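Local coordinates for protein pilin (Clostridioides difficile, PDB 6T8S) that probably serves as the major structural subunit of type IV pili, the thin fibres that extend from the cell surface of this bacterium, at residues Val16-Val19 with Glu20-Ser24; Val42-Asp45 with Gly46-Gly49; Ser102-Gly105 with Glu106-Tyr110. All blocks are in the same frame, centred on the assembly; numbering follows the deposited sequence.

In the fold
Contacts 1 and 3 adjoin, their centres 12 Å apart, whereas contact 2 lies across the centre of the chain, about 21 Å from contact 1 and 24 Å from contact 3, centre to centre. Contact 1 is part of the long N-terminal helix 9-37 of the pilin fold, and contact 3 is the turn from helix 94-104 into strand 109-110. They meet where Tyr23 OH packs on Lys108 CD at 3.6 Å and where Glu20 OE2 lies 2.5 Å from the like-charged Asp103 OD2, itself salt-bridged to Lys99; a shared proton may explain the closeness. Contact 2 is a surface turn between helix 9-37 and strand 70-75, hydrogen-bonded through its backbone to that strand.

Contact 1. Residues Val16-Val19 with Glu20-Ser24; sequences VASV and ESDYS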
loop_
_atom_site.group_PDB
_atom_site.type_symbol
_atom_site.label_atom_id
_atom_site.label_comp_id
_atom_site.label_asym_id
_atom_site.label_seq_id
_atom_site.Cartn_x
_atom_site.Cartn_y
_atom_site.Cartn_z
ATOM N N VAL A 16 11.295 -0.341 5.106
ATOM C CA VAL A 16 10.272 0.745 5.036
ATOM C C VAL A 16 10.541 1.602 3.790
ATOM O O VAL A 16 9.587 1.891 3.049
ATOM C CB VAL A 16 10.257 1.561 6.343
ATOM C CG1 VAL A 16 9.598 2.916 6.181
ATOM C CG2 VAL A 16 9.586 0.762 7.453
ATOM N N ALA A 17 11.791 1.998 3.541
ATOM C CA ALA A 17 12.124 2.847 2.369
ATOM C C ALA A 17 11.744 2.107 1.082
ATOM O O ALA A 17 11.256 2.746 0.142
ATOM C CB ALA A 17 13.583 3.232 2.384
ATOM N N SER A 18 11.971 0.792 1.012
ATOM C CA SER A 18 11.612 -0.056 -0.150
ATOM C C SER A 18 10.104 -0.000 -0.436
ATOM O O SER A 18 9.711 0.145 -1.603
ATOM C CB SER A 18 12.108 -1.458 0.050
ATOM O OG SER A 18 11.867 -2.226 -1.102
ATOM N N VAL A 19 9.272 -0.066 0.595
ATOM C CA VAL A 19 7.801 0.073 0.434
ATOM C C VAL A 19 7.474 1.477 -0.087
ATOM O O VAL A 19 6.636 1.606 -1.000
ATOM C CB VAL A 19 7.072 -0.242 1.750
ATOM C CG1 VAL A 19 5.586 0.064 1.638
ATOM C CG2 VAL A 19 7.322 -1.688 2.155
ATOM N N GLU A 20 8.130 2.505 0.438
ATOM C CA GLU A 20 7.920 3.905 -0.022
ATOM C C GLU A 20 8.244 4.011 -1.517
ATOM O O GLU A 20 7.500 4.699 -2.235
ATOM C CB GLU A 20 8.810 4.865 0.761
ATOM C CG GLU A 20 8.468 4.969 2.223
ATOM C CD GLU A 20 9.444 5.810 3.017
ATOM O OE1 GLU A 20 10.294 6.495 2.400
ATOM O OE2 GLU A 20 9.326 5.813 4.255
ATOM N N SER A 21 9.331 3.385 -1.975
ATOM C CA SER A 21 9.741 3.416 -3.410
ATOM C C SER A 21 8.687 2.703 -4.271
ATOM O O SER A 21 8.276 3.232 -5.328
ATOM C CB SER A 21 11.110 2.825 -3.609
ATOM O OG SER A 21 11.498 2.887 -4.977
ATOM N N ASP A 22 8.232 1.532 -3.828
ATOM C CA ASP A 22 7.136 0.793 -4.507
ATOM C C ASP A 22 5.884 1.671 -4.554
ATOM O O ASP A 22 5.263 1.741 -5.620
ATOM C CB ASP A 22 6.875 -0.552 -3.824
ATOM C CG ASP A 22 7.987 -1.570 -3.991
ATOM O OD1 ASP A 22 8.877 -1.353 -4.862
ATOM O OD2 ASP A 22 7.953 -2.588 -3.255
ATOM N N TYR A 23 5.513 2.294 -3.440
ATOM C CA TYR A 23 4.320 3.172 -3.328
ATOM C C TYR A 23 4.388 4.274 -4.400
ATOM O O TYR A 23 3.405 4.512 -5.117
ATOM C CB TYR A 23 4.234 3.738 -1.909
ATOM C CG TYR A 23 3.208 4.826 -1.744
ATOM C CD1 TYR A 23 1.890 4.475 -1.555
ATOM C CD2 TYR A 23 3.533 6.172 -1.792
ATOM C CE1 TYR A 23 0.904 5.432 -1.417
ATOM C CE2 TYR A 23 2.554 7.152 -1.630
ATOM C CZ TYR A 23 1.233 6.770 -1.450
ATOM O OH TYR A 23 0.194 7.646 -1.292
ATOM N N SER A 24 5.541 4.941 -4.500
ATOM C CA SER A 24 5.768 6.064 -5.439
ATOM C C SER A 24 5.604 5.601 -6.894
ATOM O O SER A 24 4.887 6.291 -7.663
ATOM C CB SER A 24 7.122 6.685 -5.213
ATOM O OG SER A 24 7.257 7.815 -6.040
HETATM O O HOH W 1 9.282 -3.280 -0.819
#
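Val16 and Glu20 sit one helical turn apart, and the acid folds back to cross the valine at a slant. With CG anti to its carbonyl carbon and beside its own N (chi1 -66°), the Glu20 side chain turns toward the preceding turn: CG packs on Val16 O at 3.4 Å, and the extended chain carries OE2 to 3.5 Å from Val16 CG1. Its methylenes thus rest on the helix while one carboxylate oxygen, OE2, lies beside the methyl. Beneath this runs regular alpha-helical bonding. Glu20 N donates to Val16 O in the carbonyl plane, Ser21 N and Asp22 N reach Ala17 O and Ser18 O at a tilt, and the shortest of the four, Tyr23 N to Val19 O at 2.8 Å, comes almost straight onto the oxygen. Tyr23 CB also presses on Val19 O at 3.3 Å. The tight side is that of buried Val16, Val19 and Tyr23, whose branched or aromatic side chains suit the interior; the Tyr23 ring itself leads away from the earlier turn.

Small Ala17 and Ser21 belong to the looser, more exposed side. Along a polar flank, a water joins Ser18 to Asp22 one turn on, lying 2.8 Å from Ser18 OG and donating to Asp22 OD2 at 2.9 Å. Tyr70 OH is bonded to the same carboxylate oxygen, which thus has two partners.

Within the pilin fold, Val16 and Glu20 lie against helix 94-104, Val19 against Ala64 and Ile66, and Tyr23 against strand 128-138, where its hydroxyl bonds Val136 O.

Contact 2. Residues Val42-Asp45 with Gly46-Gly49; sequences VTPD and GQTG
Gln47 folds back over Pro44 across a type II beta turn running from Pro44 to Gln47. The closing bond, from Gln47 N to Pro44 O, is 3.2 Å long and bent (136° at the hydrogen), with the donor tilted out of the carbonyl plane. Gly46 takes the third position of the turn with a positive phi, where a side chain would collide with Asp45 O; glycine is therefore the natural occupant.

The glutamine can be followed outward. Gln47 CB lies 3.4 Å from Pro44 O and 4.0 Å from Thr43 CG2. Gln47 CG stands beside the backbone N and anti to the carbonyl carbon (chi1 -59°), which keeps it near Pro44 O at 3.9 Å and aims the extended chain at the proline. Gln47 CD then reaches Pro44 CB at 3.7 Å. At the tip the amide lies over the CB-CG side of the ring, off its plane: Gln47 OE1 is 3.5 Å from Pro44 CG, and Gln47 NE2 is 3.7 Å from Pro44 CB. The rigid ring gives the flexible chain something to lie against while the amide remains at the exposed surface.

Deeper down, the two arms are tied by Thr43, whose hydroxyl OG1 donates to Gly49 O at 2.8 Å, approaching almost directly in line with the carbonyl (174°). Threonine suits this buried place because its methyl CG2 packs against Gln47 O while its hydroxyl, donating to Gly49 O and accepting from Leu72 N, is satisfied twice.

The turn stands on the edge of the sheet: Thr43 pairs its backbone with Leu72, and Gly49 with Tyr70, both in strand 70-75, with Lys71 NZ reaching Gln47 O.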
loop_
_atom_site.group_PDB
_atom_site.type_symbol
_atom_site.label_atom_id
_atom_site.label_comp_id
_atom_site.label_asym_id
_atom_site.label_seq_id
_atom_site.Cartn_x
_atom_site.Cartn_y
_atom_site.Cartn_z
ATOM N N VAL A 42 -8.097 -1.263 -10.496
ATOM C CA VAL A 42 -8.279 -2.200 -9.352
ATOM C C VAL A 42 -7.838 -3.592 -9.776
ATOM O O VAL A 42 -7.976 -3.945 -10.959
ATOM C CB VAL A 42 -9.728 -2.201 -8.844
ATOM C CG1 VAL A 42 -10.108 -0.862 -8.251
ATOM C CG2 VAL A 42 -10.694 -2.618 -9.935
ATOM N N THR A 43 -7.339 -4.372 -8.822
ATOM C CA THR A 43 -7.060 -5.813 -9.002
ATOM C C THR A 43 -8.403 -6.488 -9.244
ATOM O O THR A 43 -9.367 -6.184 -8.560
ATOM C CB THR A 43 -6.318 -6.398 -7.796
ATOM O OG1 THR A 43 -5.102 -5.670 -7.596
ATOM C CG2 THR A 43 -5.993 -7.869 -7.954
ATOM N N PRO A 44 -8.529 -7.386 -10.243
ATOM C CA PRO A 44 -9.777 -8.123 -10.429
ATOM C C PRO A 44 -10.191 -8.856 -9.141
ATOM O O PRO A 44 -9.323 -9.347 -8.425
ATOM C CB PRO A 44 -9.453 -9.133 -11.531
ATOM C CG PRO A 44 -8.272 -8.517 -12.288
ATOM C CD PRO A 44 -7.509 -7.722 -11.245
ATOM N N ASP A 45 -11.497 -8.908 -8.887
ATOM C CA ASP A 45 -12.096 -9.645 -7.744
ATOM C C ASP A 45 -11.506 -11.051 -7.704
ATOM O O ASP A 45 -11.468 -11.712 -8.762
ATOM C CB ASP A 45 -13.618 -9.763 -7.859
ATOM C CG ASP A 45 -14.395 -8.511 -7.498
ATOM O OD1 ASP A 45 -13.775 -7.542 -7.012
ATOM O OD2 ASP A 45 -15.627 -8.524 -7.692
ATOM N N GLY A 46 -11.086 -11.496 -6.524
ATOM C CA GLY A 46 -10.615 -12.871 -6.284
ATOM C C GLY A 46 -9.151 -13.068 -6.622
ATOM O O GLY A 46 -8.710 -14.220 -6.583
ATOM N N GLN A 47 -8.414 -11.994 -6.933
ATOM C CA GLN A 47 -6.986 -12.069 -7.334
ATOM C C GLN A 47 -6.143 -11.149 -6.443
ATOM O O GLN A 47 -6.705 -10.272 -5.757
ATOM C CB GLN A 47 -6.802 -11.655 -8.797
ATOM C CG GLN A 47 -7.591 -12.514 -9.775
ATOM C CD GLN A 47 -7.348 -12.143 -11.218
ATOM O OE1 GLN A 47 -6.410 -11.419 -11.563
ATOM N NE2 GLN A 47 -8.224 -12.628 -12.085
ATOM N N THR A 48 -4.831 -11.341 -6.491
ATOM C CA THR A 48 -3.828 -10.435 -5.887
ATOM C C THR A 48 -2.961 -9.873 -7.022
ATOM O O THR A 48 -3.131 -10.317 -8.178
ATOM C CB THR A 48 -3.034 -11.163 -4.795
ATOM O OG1 THR A 48 -2.233 -12.181 -5.392
ATOM C CG2 THR A 48 -3.926 -11.801 -3.753
ATOM N N GLY A 49 -2.085 -8.916 -6.706
ATOM C CA GLY A 49 -1.050 -8.445 -7.645
ATOM C C GLY A 49 -1.470 -7.194 -8.406
ATOM O O GLY A 49 -2.606 -6.732 -8.251
#

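Contact 3. Residues Ser102-Gly105 with Glu106-Tyr110; sequences SDIG and ENKIY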
loop_
_atom_site.group_PDB
_atom_site.type_symbol
_atom_site.label_atom_id
_atom_site.label_comp_id
_atom_site.label_asym_id
_atom_site.label_seq_id
_atom_site.Cartn_x
_atom_site.Cartn_y
_atom_site.Cartn_z
ATOM N N SER A 102 6.441 9.545 8.891
ATOM C CA SER A 102 7.271 10.758 8.675
ATOM C C SER A 102 7.427 11.004 7.172
ATOM O O SER A 102 7.459 12.165 6.752
ATOM C CB SER A 102 8.616 10.640 9.335
ATOM O OG SER A 102 8.477 10.719 10.735
ATOM N N ASP A 103 7.538 9.934 6.386
ATOM C CA ASP A 103 7.883 10.045 4.948
ATOM C C ASP A 103 6.630 10.281 4.105
ATOM O O ASP A 103 6.727 11.054 3.139
ATOM C CB ASP A 103 8.709 8.838 4.504
ATOM C CG ASP A 103 10.121 8.820 5.056
ATOM O OD1 ASP A 103 10.640 9.917 5.405
ATOM O OD2 ASP A 103 10.690 7.703 5.152
ATOM N N ILE A 104 5.507 9.634 4.430
ATOM C CA ILE A 104 4.261 9.651 3.620
ATOM C C ILE A 104 3.291 10.714 4.174
ATOM O O ILE A 104 2.521 11.265 3.360
ATOM C CB ILE A 104 3.671 8.225 3.553
ATOM C CG1 ILE A 104 4.563 7.343 2.672
ATOM C CG2 ILE A 104 2.216 8.212 3.096
ATOM C CD1 ILE A 104 4.170 5.888 2.651
ATOM N N GLY A 105 3.302 10.941 5.485
ATOM C CA GLY A 105 2.434 11.923 6.160
ATOM C C GLY A 105 1.087 11.336 6.534
ATOM O O GLY A 105 0.906 10.116 6.411
ATOM N N GLU A 106 0.169 12.185 6.996
ATOM C CA GLU A 106 -1.097 11.763 7.645
ATOM C C GLU A 106 -2.178 11.381 6.621
ATOM O O GLU A 106 -2.073 11.735 5.424
ATOM C CB GLU A 106 -1.630 12.887 8.538
ATOM C CG GLU A 106 -2.179 14.065 7.754
ATOM C CD GLU A 106 -3.083 14.995 8.549
ATOM O OE1 GLU A 106 -3.316 14.722 9.752
ATOM O OE2 GLU A 106 -3.491 16.028 7.979
ATOM N N ASN A 107 -3.225 10.711 7.116
ATOM C CA ASN A 107 -4.477 10.398 6.382
ATOM C C ASN A 107 -4.201 9.504 5.169
ATOM O O ASN A 107 -4.990 9.557 4.210
ATOM C CB ASN A 107 -5.200 11.678 5.958
ATOM C CG ASN A 107 -5.697 12.483 7.136
ATOM O OD1 ASN A 107 -5.925 11.939 8.214
ATOM N ND2 ASN A 107 -5.857 13.779 6.934
ATOM N N LYS A 108 -3.169 8.659 5.218
ATOM C CA LYS A 108 -2.868 7.735 4.102
ATOM C C LYS A 108 -2.759 6.286 4.578
ATOM O O LYS A 108 -3.200 5.426 3.809
ATOM C CB LYS A 108 -1.604 8.205 3.375
ATOM C CG LYS A 108 -1.755 9.568 2.699
ATOM C CD LYS A 108 -1.085 9.671 1.361
ATOM C CE LYS A 108 -1.137 11.058 0.748
ATOM N NZ LYS A 108 -2.503 11.414 0.310
ATOM N N ILE A 109 -2.153 6.022 5.740
ATOM C CA ILE A 109 -1.796 4.638 6.173
ATOM C C ILE A 109 -2.797 4.158 7.228
ATOM O O ILE A 109 -2.926 4.819 8.284
ATOM C CB ILE A 109 -0.343 4.555 6.681
ATOM C CG1 ILE A 109 0.633 5.241 5.719
ATOM C CG2 ILE A 109 0.029 3.100 6.937
ATOM C CD1 ILE A 109 1.959 5.553 6.348
ATOM N N TYR A 110 -3.454 3.029 6.965
ATOM C CA TYR A 110 -4.553 2.480 7.808
ATOM C C TYR A 110 -4.292 0.994 8.080
ATOM O O TYR A 110 -3.738 0.287 7.202
ATOM C CB TYR A 110 -5.903 2.774 7.134
ATOM C CG TYR A 110 -6.232 4.246 7.060
ATOM C CD1 TYR A 110 -6.910 4.887 8.087
ATOM C CD2 TYR A 110 -5.796 5.025 5.998
ATOM C CE1 TYR A 110 -7.186 6.247 8.038
ATOM C CE2 TYR A 110 -6.041 6.392 5.945
ATOM C CZ TYR A 110 -6.752 7.009 6.959
ATOM O OH TYR A 110 -6.999 8.360 6.935
HETATM O O HOH W 2 -0.972 8.226 7.199
#
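Ile104 and Lys108 meet where helix 94-104 of the pilin fold stops at a glycine, Gly105, and the chain turns toward strand 109-110. Gly105 has a positive phi of 87°, and a CB there would run into Glu106 N, so a residue without a side chain fits this helix end.

The two main side chains slant across one another. Ile104 holds its CG2 methyl anti to the backbone N, directed at the lysine, and this one methyl makes the contact with Lys108: Lys108 CB lies 3.8 Å from Ile104 CG2 and Lys108 CD 4.0 Å. The lysine chain, bent at chi2 (-141°), passes the methyl so that CB and CD both rest on it, while the ammonium end leads away. On the buried side, the same Ile104 CG2 approaches Ile109 CD1 at 4.2 Å, and Ile109 continues inward onto Leu100 and Leu101 of the helix. A branched apolar residue at the last helical position can thus serve both neighbours.

The backbone across the turn is joined through a water, which donates to Gly105 O at 2.8 Å and accepts from Ile109 N at 2.9 Å.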